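Local coordinates for glucuronan lyase A (Trichoderma reesei, PDB 2ZZJ), which is an endo-beta-1,4-glucuronan lyase of polysaccharide lyase family 20 that binds calcium and probably cleaves the glucuronate polymer internally, at residues F92-R96 and V187-F193; N117-Y123 and R140-V146. All coordinates share one frame. Residues are numbered along the deposited sequence.

Both contacts belong to one antiparallel sheet of the beta-jelly roll and lie away from the calcium site. Contact 1 sets the end of strand 86-95 beside the chain that enters strand 192-197; contact 2 pairs strands 118-126 and 135-145 as a hairpin. Strand 106-115 separates them, bonded to 86-95 along one edge and to 118-126 along the other. Their centres are 23 Å apart and their nearest atoms about 7 Å, without touching. Contact 2 is nested along the chain, its two segments lying between those of contact 1. A local hairpin is therefore enclosed by a long-range strand pairing, and both build the same wall of the domain.

Contact 1: residues F92-R96 and V187-F193; sequences FIANR and VDDDSVF
Residues 92-95 are extended, the last part of strand 86-95, which ends at Asn95; Arg96 (phi/psi -124/66) begins the loop. Segment 187-193 approaches through an inverse gamma turn centred on Asp188 (-82/54), with a weak Asp189 N to Val187 O bond of 2.9 Å, and is a strand by Phe193. The CA atoms of Ala94 and Phe193 are 4.3 Å apart. Phe193 CA lies 3.6 Å from Ile93 O, a CA-H...O contact, and water 1 accepts from Asn95 N (2.7 Å) and donates to Val192 O (3.2 Å). Just beyond, Ile93 bonds through its backbone to Gln194; here antiparallel strands 86-95 and 192-197 of the jelly roll start to pair. Phe193 (chi1 m) puts a ring face under Ala94 CB, a CH-pi contact 3.6 Å from the centroid and 13° off the normal, and stacks with Tyr62. Arg96 (m, t, p) folds back so that NE and NH2 each donate to Asp189 OD2 at 2.9 Å, a salt bridge, with Val187 CG2 over one guanidinium face. Asp189 (chi1 p) accepts at OD1 from Ser191 N (3.1 Å), an Asx turn, and also from Ser191 OG (2.7 Å), while Arg129 is a second salt-bridge partner of OD2.

Contact 2: residues N117-Y123 and R140-V146; sequences NQLYSRY and RPNLATV
Strand segments 118-123 and 140-142 run antiparallel, with axes 4.9 Å apart at closest approach and 178° between their directions, as neighbouring arms of a beta hairpin. Ser121 and Arg140 form a hydrogen-bonded pair (CA-CA 5.3 Å): Ser121 N donates to Arg140 O at 3.0 Å and Arg140 N to Ser121 O at 2.8 Å. Tyr120 then faces Pro141 (CA-CA 4.6 Å), whose nitrogen, lacking a proton, is directed away from the partner strand. Asn142 takes a left-handed conformation (54/44) and Leu143 a helical one (-65/-35), turning the chain a corner, yet Leu119 O still accepts from Leu143 N (2.8 Å, 150°). Beyond it, Leu119 N donates to Ala144 O and Val146 N to Asn117 O, each at 2.8 Å; these bonds flank the non-hydrogen-bonded pair Gln118-Thr145 (CA-CA 4.7 Å).

The Tyr120 ring (chi1 m) covers Pro141 CB, a CH-pi contact 3.9 Å from the centroid, and water 2 lies 3.1 Å from Tyr120 OH while accepting from Asn142 ND2 at 3.0 Å. Leu119 CB meets Val146 CG2 at 4.0 Å and Leu143 CB at 4.3 Å; Leu119 and Leu143 also touch strand 166-172 of the other jelly-roll sheet, at Phe172 and Ile170. Other polar ends are satisfied outside: Ser121 OG by Met111 O, Arg122 NE by Ser109 O, and Tyr123 OH and Arg140 NE by Glu180. Regular pairing is interrupted at Asn142-Leu143, with four nearly straight main-chain bonds and a bent one connecting the segments around it; backbone polarity is thus met largely across the hairpin, side-chain polarity largely beyond it.

Contact 1: residues F92-R96 and V187-F193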
loop_
_atom_site.group_PDB
_atom_site.type_symbol
_atom_site.label_atom_id
_atom_site.label_comp_id
_atom_site.label_asym_id
_atom_site.label_seq_id
_atom_site.Cartn_x
_atom_site.Cartn_y
_atom_site.Cartn_z
ATOM N N PHE A 92 1.211 2.479 4.265
ATOM C CA PHE A 92 1.649 2.566 5.663
ATOM C C PHE A 92 0.831 3.630 6.335
ATOM O O PHE A 92 0.627 4.734 5.765
ATOM C CB PHE A 92 3.114 2.934 5.724
ATOM C CG PHE A 92 4.025 1.847 5.213
ATOM C CD1 PHE A 92 4.493 0.854 6.097
ATOM C CD2 PHE A 92 4.413 1.805 3.881
ATOM C CE1 PHE A 92 5.357 -0.148 5.652
ATOM C CE2 PHE A 92 5.268 0.783 3.426
ATOM C CZ PHE A 92 5.725 -0.194 4.328
ATOM N N ILE A 93 0.366 3.317 7.538
ATOM C CA ILE A 93 -0.547 4.211 8.237
ATOM C C ILE A 93 -0.472 4.025 9.754
ATOM O O ILE A 93 -0.482 2.883 10.275
ATOM C CB ILE A 93 -2.002 4.061 7.675
ATOM C CG1 ILE A 93 -2.982 5.074 8.319
ATOM C CG2 ILE A 93 -2.502 2.592 7.781
ATOM C CD1 ILE A 93 -4.364 4.980 7.727
ATOM N N ALA A 94 -0.409 5.162 10.460
ATOM C CA ALA A 94 -0.380 5.176 11.926
ATOM C C ALA A 94 -1.559 5.964 12.473
ATOM O O ALA A 94 -1.956 6.973 11.890
ATOM C CB ALA A 94 0.878 5.813 12.413
ATOM N N ASN A 95 -2.090 5.505 13.594
ATOM C CA ASN A 95 -2.995 6.308 14.392
ATOM C C ASN A 95 -2.155 7.055 15.413
ATOM O O ASN A 95 -1.366 6.450 16.164
ATOM C CB ASN A 95 -4.045 5.438 15.076
ATOM C CG ASN A 95 -5.101 6.263 15.806
ATOM O OD1 ASN A 95 -5.396 7.396 15.427
ATOM N ND2 ASN A 95 -5.679 5.688 16.836
ATOM N N ARG A 96 -2.295 8.378 15.394
ATOM C CA ARG A 96 -1.466 9.258 16.173
ATOM C C ARG A 96 -2.375 10.139 17.048
ATOM O O ARG A 96 -2.397 11.367 16.861
ATOM C CB ARG A 96 -0.651 10.124 15.225
ATOM C CG ARG A 96 0.370 9.356 14.437
ATOM C CD ARG A 96 0.930 10.163 13.320
ATOM N NE ARG A 96 1.918 11.156 13.736
ATOM C CZ ARG A 96 1.776 12.470 13.546
ATOM N NH1 ARG A 96 0.678 12.938 12.952
ATOM N NH2 ARG A 96 2.744 13.312 13.924
ATOM N N VAL A 187 7.536 11.280 9.110
ATOM C CA VAL A 187 7.403 12.417 10.020
ATOM C C VAL A 187 8.325 12.269 11.237
ATOM O O VAL A 187 8.746 11.162 11.582
ATOM C CB VAL A 187 5.910 12.666 10.464
ATOM C CG1 VAL A 187 5.060 13.121 9.267
ATOM C CG2 VAL A 187 5.293 11.457 11.110
ATOM N N ASP A 188 8.643 13.393 11.881
ATOM C CA ASP A 188 9.611 13.382 12.976
ATOM C C ASP A 188 9.048 12.953 14.344
ATOM O O ASP A 188 9.214 13.674 15.332
ATOM C CB ASP A 188 10.379 14.728 13.056
ATOM C CG ASP A 188 9.474 15.929 13.368
ATOM O OD1 ASP A 188 8.232 15.781 13.328
ATOM O OD2 ASP A 188 10.020 17.030 13.672
ATOM N N ASP A 189 8.410 11.782 14.402
ATOM C CA ASP A 189 8.056 11.127 15.674
ATOM C C ASP A 189 8.313 9.591 15.673
ATOM O O ASP A 189 8.882 9.058 14.714
ATOM C CB ASP A 189 6.620 11.450 16.114
ATOM C CG ASP A 189 5.565 10.773 15.252
ATOM O OD1 ASP A 189 5.861 9.710 14.617
ATOM O OD2 ASP A 189 4.417 11.289 15.236
ATOM N N ASP A 190 7.884 8.903 16.729
ATOM C CA ASP A 190 8.175 7.465 16.904
ATOM C C ASP A 190 6.905 6.587 16.888
ATOM O O ASP A 190 6.859 5.516 17.490
ATOM C CB ASP A 190 8.975 7.220 18.196
ATOM C CG ASP A 190 10.229 8.078 18.296
ATOM O OD1 ASP A 190 10.947 8.275 17.290
ATOM O OD2 ASP A 190 10.511 8.563 19.413
ATOM N N SER A 191 5.862 7.053 16.198
ATOM C CA SER A 191 4.651 6.247 16.008
ATOM C C SER A 191 5.053 4.941 15.290
ATOM O O SER A 191 6.003 4.933 14.524
ATOM C CB SER A 191 3.628 6.996 15.126
ATOM O OG SER A 191 3.614 8.416 15.351
ATOM N N VAL A 192 4.332 3.863 15.560
ATOM C CA VAL A 192 4.504 2.617 14.811
ATOM C C VAL A 192 3.419 2.599 13.728
ATOM O O VAL A 192 2.239 2.659 14.031
ATOM C CB VAL A 192 4.427 1.373 15.719
ATOM C CG1 VAL A 192 4.502 0.084 14.885
ATOM C CG2 VAL A 192 5.560 1.401 16.754
ATOM N N PHE A 193 3.856 2.570 12.474
ATOM C CA PHE A 193 2.946 2.579 11.312
ATOM C C PHE A 193 2.626 1.148 10.924
ATOM O O PHE A 193 3.545 0.305 10.856
ATOM C CB PHE A 193 3.654 3.222 10.150
ATOM C CG PHE A 193 3.663 4.734 10.188
ATOM C CD1 PHE A 193 2.748 5.457 9.419
ATOM C CD2 PHE A 193 4.594 5.440 10.983
ATOM C CE1 PHE A 193 2.763 6.859 9.422
ATOM C CE2 PHE A 193 4.629 6.853 10.990
ATOM C CZ PHE A 193 3.713 7.563 10.228
HETATM O O HOH W 1 -0.833 3.299 14.647
#

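Contact 2: residues N117-Y123 and R140-V146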
loop_
_atom_site.group_PDB
_atom_site.type_symbol
_atom_site.label_atom_id
_atom_site.label_comp_id
_atom_site.label_asym_id
_atom_site.label_seq_id
_atom_site.Cartn_x
_atom_site.Cartn_y
_atom_site.Cartn_z
ATOM N N ASN A 117 -2.713 3.714 -16.046
ATOM C CA ASN A 117 -2.036 2.402 -16.039
ATOM C C ASN A 117 -0.661 2.455 -15.380
ATOM O O ASN A 117 0.231 1.668 -15.691
ATOM C CB ASN A 117 -1.940 1.801 -17.452
ATOM C CG ASN A 117 -1.015 2.575 -18.347
ATOM O OD1 ASN A 117 -0.663 3.718 -18.061
ATOM N ND2 ASN A 117 -0.608 1.949 -19.454
ATOM N N GLN A 118 -0.501 3.375 -14.450
ATOM C CA GLN A 118 0.810 3.633 -13.885
ATOM C C GLN A 118 0.819 3.387 -12.380
ATOM O O GLN A 118 -0.135 3.761 -11.700
ATOM C CB GLN A 118 1.174 5.085 -14.167
ATOM C CG GLN A 118 1.349 5.385 -15.671
ATOM C CD GLN A 118 2.599 4.702 -16.212
ATOM O OE1 GLN A 118 2.559 4.017 -17.238
ATOM N NE2 GLN A 118 3.680 4.814 -15.474
ATOM N N LEU A 119 1.894 2.763 -11.888
ATOM C CA LEU A 119 2.171 2.680 -10.444
ATOM C C LEU A 119 2.703 4.003 -9.926
ATOM O O LEU A 119 3.712 4.515 -10.443
ATOM C CB LEU A 119 3.230 1.637 -10.157
ATOM C CG LEU A 119 3.376 1.106 -8.724
ATOM C CD1 LEU A 119 2.208 0.208 -8.400
ATOM C CD2 LEU A 119 4.695 0.355 -8.557
ATOM N N TYR A 120 2.049 4.529 -8.899
ATOM C CA TYR A 120 2.498 5.719 -8.192
ATOM C C TYR A 120 2.903 5.381 -6.756
ATOM O O TYR A 120 2.336 4.468 -6.149
ATOM C CB TYR A 120 1.319 6.677 -8.062
ATOM C CG TYR A 120 1.068 7.580 -9.247
ATOM C CD1 TYR A 120 0.937 8.959 -9.053
ATOM C CD2 TYR A 120 0.935 7.059 -10.539
ATOM C CE1 TYR A 120 0.698 9.818 -10.123
ATOM C CE2 TYR A 120 0.683 7.925 -11.631
ATOM C CZ TYR A 120 0.569 9.296 -11.395
ATOM O OH TYR A 120 0.319 10.159 -12.464
ATOM N N SER A 121 3.817 6.154 -6.169
ATOM C CA SER A 121 4.009 6.058 -4.723
ATOM C C SER A 121 4.316 7.426 -4.177
ATOM O O SER A 121 4.313 8.406 -4.936
ATOM C CB SER A 121 5.085 5.030 -4.322
ATOM O OG SER A 121 5.023 4.781 -2.910
ATOM N N ARG A 122 4.545 7.506 -2.874
ATOM C CA ARG A 122 4.873 8.780 -2.237
ATOM C C ARG A 122 5.509 8.500 -0.911
ATOM O O ARG A 122 5.448 7.378 -0.429
ATOM C CB ARG A 122 3.589 9.568 -1.986
ATOM C CG ARG A 122 2.723 8.971 -0.932
ATOM C CD ARG A 122 1.405 9.703 -0.768
ATOM N NE ARG A 122 0.989 9.645 0.621
ATOM C CZ ARG A 122 0.010 10.379 1.147
ATOM N NH1 ARG A 122 -0.299 10.255 2.426
ATOM N NH2 ARG A 122 -0.667 11.249 0.390
ATOM N N TYR A 123 6.147 9.512 -0.325
ATOM C CA TYR A 123 6.474 9.475 1.080
ATOM C C TYR A 123 6.096 10.839 1.645
ATOM O O TYR A 123 5.884 11.801 0.878
ATOM C CB TYR A 123 7.954 9.161 1.318
ATOM C CG TYR A 123 8.943 10.038 0.560
ATOM C CD1 TYR A 123 9.445 11.234 1.117
ATOM C CD2 TYR A 123 9.384 9.680 -0.692
ATOM C CE1 TYR A 123 10.370 12.046 0.409
ATOM C CE2 TYR A 123 10.298 10.474 -1.406
ATOM C CZ TYR A 123 10.791 11.666 -0.845
ATOM O OH TYR A 123 11.705 12.443 -1.583
ATOM N N ARG A 140 5.790 10.375 -6.278
ATOM C CA ARG A 140 6.652 9.861 -7.313
ATOM C C ARG A 140 5.804 9.100 -8.327
ATOM O O ARG A 140 5.392 7.956 -8.048
ATOM C CB ARG A 140 7.740 8.969 -6.701
ATOM C CG ARG A 140 8.710 9.736 -5.766
ATOM C CD ARG A 140 9.442 10.840 -6.561
ATOM N NE ARG A 140 10.477 11.529 -5.787
ATOM C CZ ARG A 140 10.938 12.752 -6.065
ATOM N NH1 ARG A 140 10.455 13.463 -7.098
ATOM N NH2 ARG A 140 11.883 13.273 -5.299
ATOM N N PRO A 141 5.486 9.745 -9.474
ATOM C CA PRO A 141 4.540 9.167 -10.397
ATOM C C PRO A 141 5.205 8.223 -11.375
ATOM O O PRO A 141 6.432 8.223 -11.484
ATOM C CB PRO A 141 4.022 10.401 -11.147
ATOM C CG PRO A 141 5.253 11.277 -11.247
ATOM C CD PRO A 141 5.964 11.076 -9.939
ATOM N N ASN A 142 4.389 7.436 -12.070
ATOM C CA ASN A 142 4.773 6.707 -13.266
ATOM C C ASN A 142 5.991 5.841 -13.023
ATOM O O ASN A 142 6.905 5.794 -13.851
ATOM C CB ASN A 142 5.029 7.678 -14.443
ATOM C CG ASN A 142 3.881 8.650 -14.637
ATOM O OD1 ASN A 142 2.721 8.233 -14.714
ATOM N ND2 ASN A 142 4.192 9.953 -14.713
ATOM N N LEU A 143 5.995 5.152 -11.884
ATOM C CA LEU A 143 7.119 4.271 -11.557
ATOM C C LEU A 143 7.237 3.118 -12.517
ATOM O O LEU A 143 8.352 2.645 -12.819
ATOM C CB LEU A 143 7.008 3.751 -10.127
ATOM C CG LEU A 143 6.916 4.806 -9.031
ATOM C CD1 LEU A 143 6.548 4.184 -7.694
ATOM C CD2 LEU A 143 8.266 5.518 -8.942
ATOM N N ALA A 144 6.089 2.629 -12.971
ATOM C CA ALA A 144 6.026 1.515 -13.890
ATOM C C ALA A 144 4.663 1.448 -14.505
ATOM O O ALA A 144 3.651 1.726 -13.842
ATOM C CB ALA A 144 6.301 0.186 -13.189
ATOM N N THR A 145 4.641 1.045 -15.770
ATOM C CA THR A 145 3.412 0.667 -16.453
ATOM C C THR A 145 2.918 -0.674 -15.913
ATOM O O THR A 145 3.671 -1.670 -15.819
ATOM C CB THR A 145 3.650 0.565 -17.993
ATOM O OG1 THR A 145 4.154 1.823 -18.442
ATOM C CG2 THR A 145 2.365 0.296 -18.690
ATOM N N VAL A 146 1.647 -0.700 -15.553
ATOM C CA VAL A 146 1.066 -1.871 -14.950
ATOM C C VAL A 146 0.091 -2.529 -15.917
ATOM O O VAL A 146 -0.925 -1.907 -16.303
ATOM C CB VAL A 146 0.319 -1.504 -13.613
ATOM C CG1 VAL A 146 -0.227 -2.734 -12.989
ATOM C CG2 VAL A 146 1.253 -0.772 -12.638
HETATM O O HOH W 2 1.942 11.928 -14.500
#